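Long-range contacts in HpuA (Kingella denitrificans ATCC 33394, PDB 5EC6), which acts as an outer-membrane lipoprotein receptor that binds haemoglobin, probably so that the bacterium can take up its haem iron: residues Gly173-Tyr177 / Ser313-Leu319; Gly244-Ser248 / Val260-Leu264. All blocks are in the same frame, centred on the assembly; numbering follows the deposited sequence.

Interaction 1. Residues Gly173-Tyr177 / Ser313-Leu319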
ATOM      1  N   GLY A 173      -4.177 -22.478   3.433  1.00 16.15           N
ATOM      2  CA  GLY A 173      -3.651 -21.991   4.685  1.00 17.08           C
ATOM      3  C   GLY A 173      -4.052 -20.550   4.973  1.00 14.96           C
ATOM      4  O   GLY A 173      -5.063 -20.100   4.540  1.00 15.78           O
ATOM      5  N   LYS A 174      -3.227 -19.894   5.766  1.00 14.81           N
ATOM      6  CA  LYS A 174      -3.558 -18.573   6.286  0.52 14.95           C
ATOM      7  C   LYS A 174      -2.312 -17.685   6.225  1.00 14.55           C
ATOM      8  O   LYS A 174      -1.187 -18.157   6.279  1.00 15.13           O
ATOM      9  CB  LYS A 174      -4.108 -18.643   7.714  0.52 15.48           C
ATOM     10  CG  LYS A 174      -5.553 -19.125   7.760  0.52 15.79           C
ATOM     11  CD  LYS A 174      -6.091 -19.309   9.180  0.52 16.37           C
ATOM     12  CE  LYS A 174      -6.274 -17.981   9.913  0.52 16.87           C
ATOM     13  NZ  LYS A 174      -6.926 -18.111  11.254  0.52 16.62           N
ATOM     14  N   ALA A 175      -2.562 -16.384   6.142  1.00 14.54           N
ATOM     15  CA  ALA A 175      -1.488 -15.383   6.277  1.00 14.60           C
ATOM     16  C   ALA A 175      -2.015 -14.155   6.990  1.00 15.16           C
ATOM     17  O   ALA A 175      -3.174 -13.784   6.814  1.00 16.06           O
ATOM     18  CB  ALA A 175      -1.046 -14.946   4.900  1.00 15.27           C
ATOM     19  N   THR A 176      -1.154 -13.567   7.800  1.00 14.66           N
ATOM     20  CA  THR A 176      -1.465 -12.366   8.559  1.00 15.03           C
ATOM     21  C   THR A 176      -0.543 -11.230   8.132  1.00 15.75           C
ATOM     22  O   THR A 176       0.680 -11.379   8.035  1.00 16.45           O
ATOM     23  CB  THR A 176      -1.319 -12.683  10.059  1.00 15.83           C
ATOM     24  OG1 THR A 176      -2.297 -13.678  10.409  1.00 15.83           O
ATOM     25  CG2 THR A 176      -1.534 -11.498  10.914  1.00 16.25           C
ATOM     26  N   TYR A 177      -1.167 -10.070   7.943  1.00 14.73           N
ATOM     27  CA  TYR A 177      -0.531  -8.864   7.413  1.00 15.03           C
ATOM     28  C   TYR A 177      -0.624  -7.750   8.469  1.00 16.08           C
ATOM     29  O   TYR A 177      -1.612  -7.636   9.189  1.00 16.63           O
ATOM     30  CB  TYR A 177      -1.203  -8.418   6.113  1.00 15.39           C
ATOM     31  CG  TYR A 177      -1.106  -9.414   4.979  1.00 13.85           C
ATOM     32  CD1 TYR A 177      -1.989 -10.509   4.911  1.00 15.90           C
ATOM     33  CD2 TYR A 177      -0.146  -9.281   3.990  1.00 14.49           C
ATOM     34  CE1 TYR A 177      -1.869 -11.459   3.927  1.00 15.31           C
ATOM     35  CE2 TYR A 177      -0.034 -10.193   2.981  1.00 14.70           C
ATOM     36  CZ  TYR A 177      -0.871 -11.302   2.940  1.00 15.19           C
ATOM     37  OH  TYR A 177      -0.780 -12.234   1.925  1.00 15.50           O
ATOM     38  N   SER A 313      -7.210 -24.163   9.759  0.58 21.58           N
ATOM     39  CA  SER A 313      -8.265 -23.311  10.318  0.58 21.06           C
ATOM     40  C   SER A 313      -9.309 -22.903   9.290  0.58 20.21           C
ATOM     41  O   SER A 313      -9.006 -22.701   8.090  0.58 21.05           O
ATOM     42  CB  SER A 313      -7.631 -22.065  10.950  0.58 20.48           C
ATOM     43  OG  SER A 313      -8.581 -21.131  11.393  0.58 20.23           O
ATOM     44  N   THR A 314     -10.539 -22.725   9.760  1.00 20.38           N
ATOM     45  CA  THR A 314     -11.584 -22.144   8.925  1.00 21.16           C
ATOM     46  C   THR A 314     -12.013 -20.748   9.379  1.00 18.98           C
ATOM     47  O   THR A 314     -13.027 -20.220   8.915  1.00 20.46           O
ATOM     48  CB  THR A 314     -12.835 -23.056   8.923  1.00 23.33           C
ATOM     49  OG1 THR A 314     -13.287 -23.227  10.248  1.00 24.33           O
ATOM     50  CG2 THR A 314     -12.517 -24.423   8.328  1.00 24.90           C
ATOM     51  N   ASP A 315     -11.200 -20.101  10.224  1.00 19.06           N
ATOM     52  CA  ASP A 315     -11.538 -18.745  10.634  1.00 19.24           C
ATOM     53  C   ASP A 315     -10.429 -17.730  10.244  1.00 17.26           C
ATOM     54  O   ASP A 315      -9.393 -18.120   9.691  1.00 18.43           O
ATOM     55  CB  ASP A 315     -11.838 -18.708  12.144  1.00 20.98           C
ATOM     56  CG  ASP A 315     -10.630 -18.940  13.014  1.00 23.25           C
ATOM     57  OD1 ASP A 315      -9.490 -18.557  12.698  1.00 20.08           O
ATOM     58  OD2 ASP A 315     -10.830 -19.563  14.104  1.00 28.33           O
ATOM     59  N   THR A 316     -10.708 -16.444  10.460  1.00 17.55           N
ATOM     60  CA  THR A 316      -9.747 -15.380  10.148  1.00 16.84           C
ATOM     61  C   THR A 316      -9.024 -14.868  11.381  1.00 16.43           C
ATOM     62  O   THR A 316      -8.486 -13.759  11.357  1.00 17.19           O
ATOM     63  CB  THR A 316     -10.374 -14.220   9.402  1.00 18.37           C
ATOM     64  OG1 THR A 316     -11.574 -13.792  10.056  1.00 20.18           O
ATOM     65  CG2 THR A 316     -10.704 -14.681   7.960  1.00 20.92           C
ATOM     66  N   SER A 317      -8.974 -15.678  12.434  1.00 16.10           N
ATOM     67  CA  SER A 317      -8.116 -15.312  13.570  1.00 16.65           C
ATOM     68  C   SER A 317      -6.670 -15.156  13.115  1.00 16.19           C
ATOM     69  O   SER A 317      -6.194 -15.886  12.241  1.00 16.63           O
ATOM     70  CB  SER A 317      -8.204 -16.312  14.714  1.00 17.84           C
ATOM     71  OG  SER A 317      -7.686 -17.583  14.382  1.00 19.20           O
ATOM     72  N   HIS A 318      -5.974 -14.220  13.728  1.00 15.89           N
ATOM     73  CA  HIS A 318      -4.638 -13.905  13.334  1.00 15.18           C
ATOM     74  C   HIS A 318      -3.636 -14.995  13.722  1.00 16.97           C
ATOM     75  O   HIS A 318      -3.793 -15.701  14.749  1.00 18.33           O
ATOM     76  CB  HIS A 318      -4.181 -12.591  13.920  1.00 15.41           C
ATOM     77  CG  HIS A 318      -5.051 -11.434  13.547  1.00 15.37           C
ATOM     78  ND1 HIS A 318      -5.350 -11.124  12.235  1.00 15.38           N
ATOM     79  CD2 HIS A 318      -5.638 -10.493  14.313  1.00 15.94           C
ATOM     80  CE1 HIS A 318      -6.062 -10.017  12.212  1.00 16.92           C
ATOM     81  NE2 HIS A 318      -6.283  -9.639  13.476  1.00 16.64           N
ATOM     82  N   LEU A 319      -2.614 -15.143  12.879  1.00 16.28           N
ATOM     83  CA  LEU A 319      -1.421 -15.888  13.272  1.00 16.61           C
ATOM     84  C   LEU A 319      -0.601 -15.050  14.239  1.00 17.69           C
ATOM     85  O   LEU A 319      -0.416 -13.845  13.999  1.00 18.34           O
ATOM     86  CB  LEU A 319      -0.603 -16.257  12.021  1.00 17.34           C
ATOM     87  CG  LEU A 319      -1.354 -17.043  10.967  1.00 19.31           C
ATOM     88  CD1 LEU A 319      -0.499 -17.366   9.753  1.00 21.40           C
ATOM     89  CD2 LEU A 319      -1.902 -18.329  11.580  1.00 23.03           C
TER

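Interaction 2. Residues Gly244-Ser248 / Val260-Leu264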
ATOM      1  N   GLY A 244      -8.476 -15.610  -5.891  1.00 21.46           N
ATOM      2  CA  GLY A 244      -7.155 -15.444  -6.492  1.00 22.75           C
ATOM      3  C   GLY A 244      -6.330 -14.426  -5.712  1.00 20.61           C
ATOM      4  O   GLY A 244      -6.160 -14.563  -4.524  1.00 20.86           O
ATOM      5  N   ASN A 245      -5.847 -13.397  -6.391  1.00 18.28           N
ATOM      6  CA  ASN A 245      -5.070 -12.348  -5.715  1.00 17.65           C
ATOM      7  C   ASN A 245      -5.881 -11.064  -5.444  1.00 17.64           C
ATOM      8  O   ASN A 245      -5.304  -9.980  -5.269  1.00 17.46           O
ATOM      9  CB  ASN A 245      -3.803 -11.966  -6.529  1.00 18.27           C
ATOM     10  CG  ASN A 245      -4.128 -11.506  -7.948  1.00 19.62           C
ATOM     11  OD1 ASN A 245      -5.248 -11.140  -8.269  1.00 19.74           O
ATOM     12  ND2 ASN A 245      -3.099 -11.467  -8.798  1.00 20.27           N
ATOM     13  N   GLN A 246      -7.207 -11.165  -5.444  1.00 16.73           N
ATOM     14  CA  GLN A 246      -8.088 -10.013  -5.283  1.00 17.40           C
ATOM     15  C   GLN A 246      -9.092 -10.300  -4.178  1.00 16.25           C
ATOM     16  O   GLN A 246      -9.443 -11.468  -3.901  1.00 18.64           O
ATOM     17  CB  GLN A 246      -8.834  -9.662  -6.586  1.00 20.48           C
ATOM     18  CG  GLN A 246      -7.960  -8.957  -7.607  1.00 27.53           C
ATOM     19  CD  GLN A 246      -8.779  -8.116  -8.596  1.00 34.23           C
ATOM     20  OE1 GLN A 246      -9.565  -7.198  -8.221  1.00 36.63           O
ATOM     21  NE2 GLN A 246      -8.618  -8.433  -9.864  1.00 39.97           N
ATOM     22  N   PHE A 247      -9.606  -9.234  -3.559  1.00 15.10           N
ATOM     23  CA  PHE A 247     -10.671  -9.417  -2.596  1.00 15.80           C
ATOM     24  C   PHE A 247     -11.649  -8.249  -2.611  1.00 16.05           C
ATOM     25  O   PHE A 247     -11.345  -7.159  -3.076  1.00 15.29           O
ATOM     26  CB  PHE A 247     -10.082  -9.680  -1.187  1.00 15.71           C
ATOM     27  CG  PHE A 247      -9.159  -8.598  -0.720  1.00 15.30           C
ATOM     28  CD1 PHE A 247      -9.668  -7.408  -0.211  1.00 15.70           C
ATOM     29  CD2 PHE A 247      -7.791  -8.800  -0.717  1.00 15.77           C
ATOM     30  CE1 PHE A 247      -8.821  -6.416   0.278  1.00 14.90           C
ATOM     31  CE2 PHE A 247      -6.910  -7.809  -0.237  1.00 15.50           C
ATOM     32  CZ  PHE A 247      -7.430  -6.628   0.249  1.00 15.17           C
ATOM     33  N   SER A 248     -12.872  -8.494  -2.138  1.00 16.03           N
ATOM     34  CA  SER A 248     -13.859  -7.438  -2.087  1.00 16.87           C
ATOM     35  C   SER A 248     -14.946  -7.847  -1.090  1.00 15.06           C
ATOM     36  O   SER A 248     -15.153  -9.026  -0.816  1.00 15.50           O
ATOM     37  CB  SER A 248     -14.502  -7.218  -3.451  1.00 19.87           C
ATOM     38  OG  SER A 248     -15.205  -8.367  -3.784  1.00 23.42           O
ATOM     39  N   VAL A 260     -15.116  -2.679   0.461  1.00 15.15           N
ATOM     40  CA  VAL A 260     -13.682  -3.016   0.474  1.00 15.18           C
ATOM     41  C   VAL A 260     -13.335  -3.558  -0.933  1.00 15.88           C
ATOM     42  O   VAL A 260     -14.070  -4.385  -1.498  1.00 16.07           O
ATOM     43  CB  VAL A 260     -13.379  -4.070   1.505  1.00 14.91           C
ATOM     44  CG1 VAL A 260     -11.912  -4.466   1.451  1.00 16.19           C
ATOM     45  CG2 VAL A 260     -13.823  -3.593   2.920  1.00 16.10           C
ATOM     46  N   SER A 261     -12.247  -3.042  -1.505  1.00 15.16           N
ATOM     47  CA  SER A 261     -11.709  -3.562  -2.751  0.63 16.25           C
ATOM     48  C   SER A 261     -10.205  -3.558  -2.626  1.00 15.94           C
ATOM     49  O   SER A 261      -9.619  -2.536  -2.312  1.00 16.04           O
ATOM     50  CB  SER A 261     -12.106  -2.654  -3.915  0.63 18.40           C
ATOM     51  OG  SER A 261     -11.707  -3.272  -5.113  0.63 18.96           O
ATOM     52  N   GLY A 262      -9.583  -4.698  -2.865  1.00 14.99           N
ATOM     53  CA  GLY A 262      -8.145  -4.749  -2.758  1.00 15.15           C
ATOM     54  C   GLY A 262      -7.531  -6.009  -3.305  1.00 16.25           C
ATOM     55  O   GLY A 262      -8.195  -6.773  -3.986  1.00 15.89           O
ATOM     56  N   GLY A 263      -6.257  -6.187  -3.031  1.00 14.91           N
ATOM     57  CA  GLY A 263      -5.544  -7.338  -3.550  1.00 15.86           C
ATOM     58  C   GLY A 263      -4.276  -7.632  -2.876  1.00 14.67           C
ATOM     59  O   GLY A 263      -3.808  -6.897  -1.968  1.00 14.49           O
ATOM     60  N   LEU A 264      -3.704  -8.766  -3.263  1.00 14.73           N
ATOM     61  CA  LEU A 264      -2.393  -9.174  -2.790  1.00 14.79           C
ATOM     62  C   LEU A 264      -1.352  -8.752  -3.819  1.00 14.50           C
ATOM     63  O   LEU A 264      -1.618  -8.862  -5.038  1.00 16.37           O
ATOM     64  CB  LEU A 264      -2.363 -10.677  -2.606  1.00 15.84           C
ATOM     65  CG  LEU A 264      -3.445 -11.237  -1.638  1.00 18.35           C
ATOM     66  CD1 LEU A 264      -3.376 -12.742  -1.547  1.00 19.53           C
ATOM     67  CD2 LEU A 264      -3.186 -10.650  -0.251  1.00 20.20           C
TER

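Interaction 1. Residues Gly173-Tyr177 / Ser313-Leu319
The ammonium group of K174, the first residue of strand 174-185, is held by a loop that follows strand 298-308. NZ lies among four acceptors: it donates to S317 O at 2.5 Å, to D315 O at 2.9 Å and to D315 OD1 at 3.0 Å, this last also a salt bridge, with a weak fourth bond to S313 OG at 3.4 Å. Backbone carbonyls do much of the work; one carboxylate supplies the opposite charge. The loop's own bonds also hold two of these acceptors. S313 OG receives the amide of D315 (N to OG 3.0 Å) in an ST turn, and D315 OD1 receives S317 N at 2.9 Å in an Asx turn, as well as S317 OG at 2.7 Å. N215 ND2 of strand 208-215 also binds D315 O. Two residues along the strand, T176 OG1 accepts the amide of L319 (N to OG1 2.9 Å, 163°) and is hydrogen-bonded to T213 OG1, which also meets H318 ND1. L319 CD1 packs 4.3 Å from K174 CB. Consecutive ST and Asx turns around a lysine hold the irregular C-terminal loop over the K174/T176 face of the beta-barrel sheet, at the start of strand 174-185.

Interaction 2. Residues Gly244-Ser248 / Val260-Leu264
Backbone hydrogen bonds set the register of strands 246-253 and 256-265, a hairpin of the antiparallel beta-barrel sheet. F247 and G262 form a hydrogen-bonded pair, F247 N to G262 O at 2.9 Å and G262 N to F247 O at 3.0 Å; Q246-G263 and S248-S261 flank it as non-hydrogen-bonded pairs. L264 N donates to N245 O at 2.8 Å, just before the first strand begins. CA-H...O contacts add to this, from S248 CA to V260 O at 3.1 Å and from Q246 CA to G262 O at 3.5 Å. Aromatic packing comes next: the F247 side chain folds across its partner strand, so that G262 CA lies over the ring face, 3.8 Å from the centroid, in a CH-pi contact, and G263 N is 3.3 Å from F247 CE2. Apolar contact continues at the ring edge, where V260 CG1 is 3.8 Å from F247 CE1; V240, V242 and I284 of the adjoining strands also touch the phenylalanine. G262 makes room for the ring, since a CB there would clash with F247 CZ; a CB on G263 would instead clash with N245 O. The chemistry implies a tight aromatic-glycine pairing in which one missing side chain lets a ring lie directly on backbone.

How the interactions relate
Both contacts reach one large antiparallel sheet, interaction 2 within it and interaction 1 by laying a loop on it; their centres are about 16 Å apart, and they meet where Y177 OH approaches L264 CD2 at 3.6 Å. Interaction 2 is buried and joins neighbouring strands of a hairpin; its centre lies about 12 Å from that of the chain, the centre of interaction 1 about 20 Å. Interaction 1 bridges a far larger sequence gap and is only partly buried. The chemistry follows: main-chain pairing and a ring over glycine inside the sheet, but a charged side chain caught by carbonyls and a carboxylate at the start of strand 174-185.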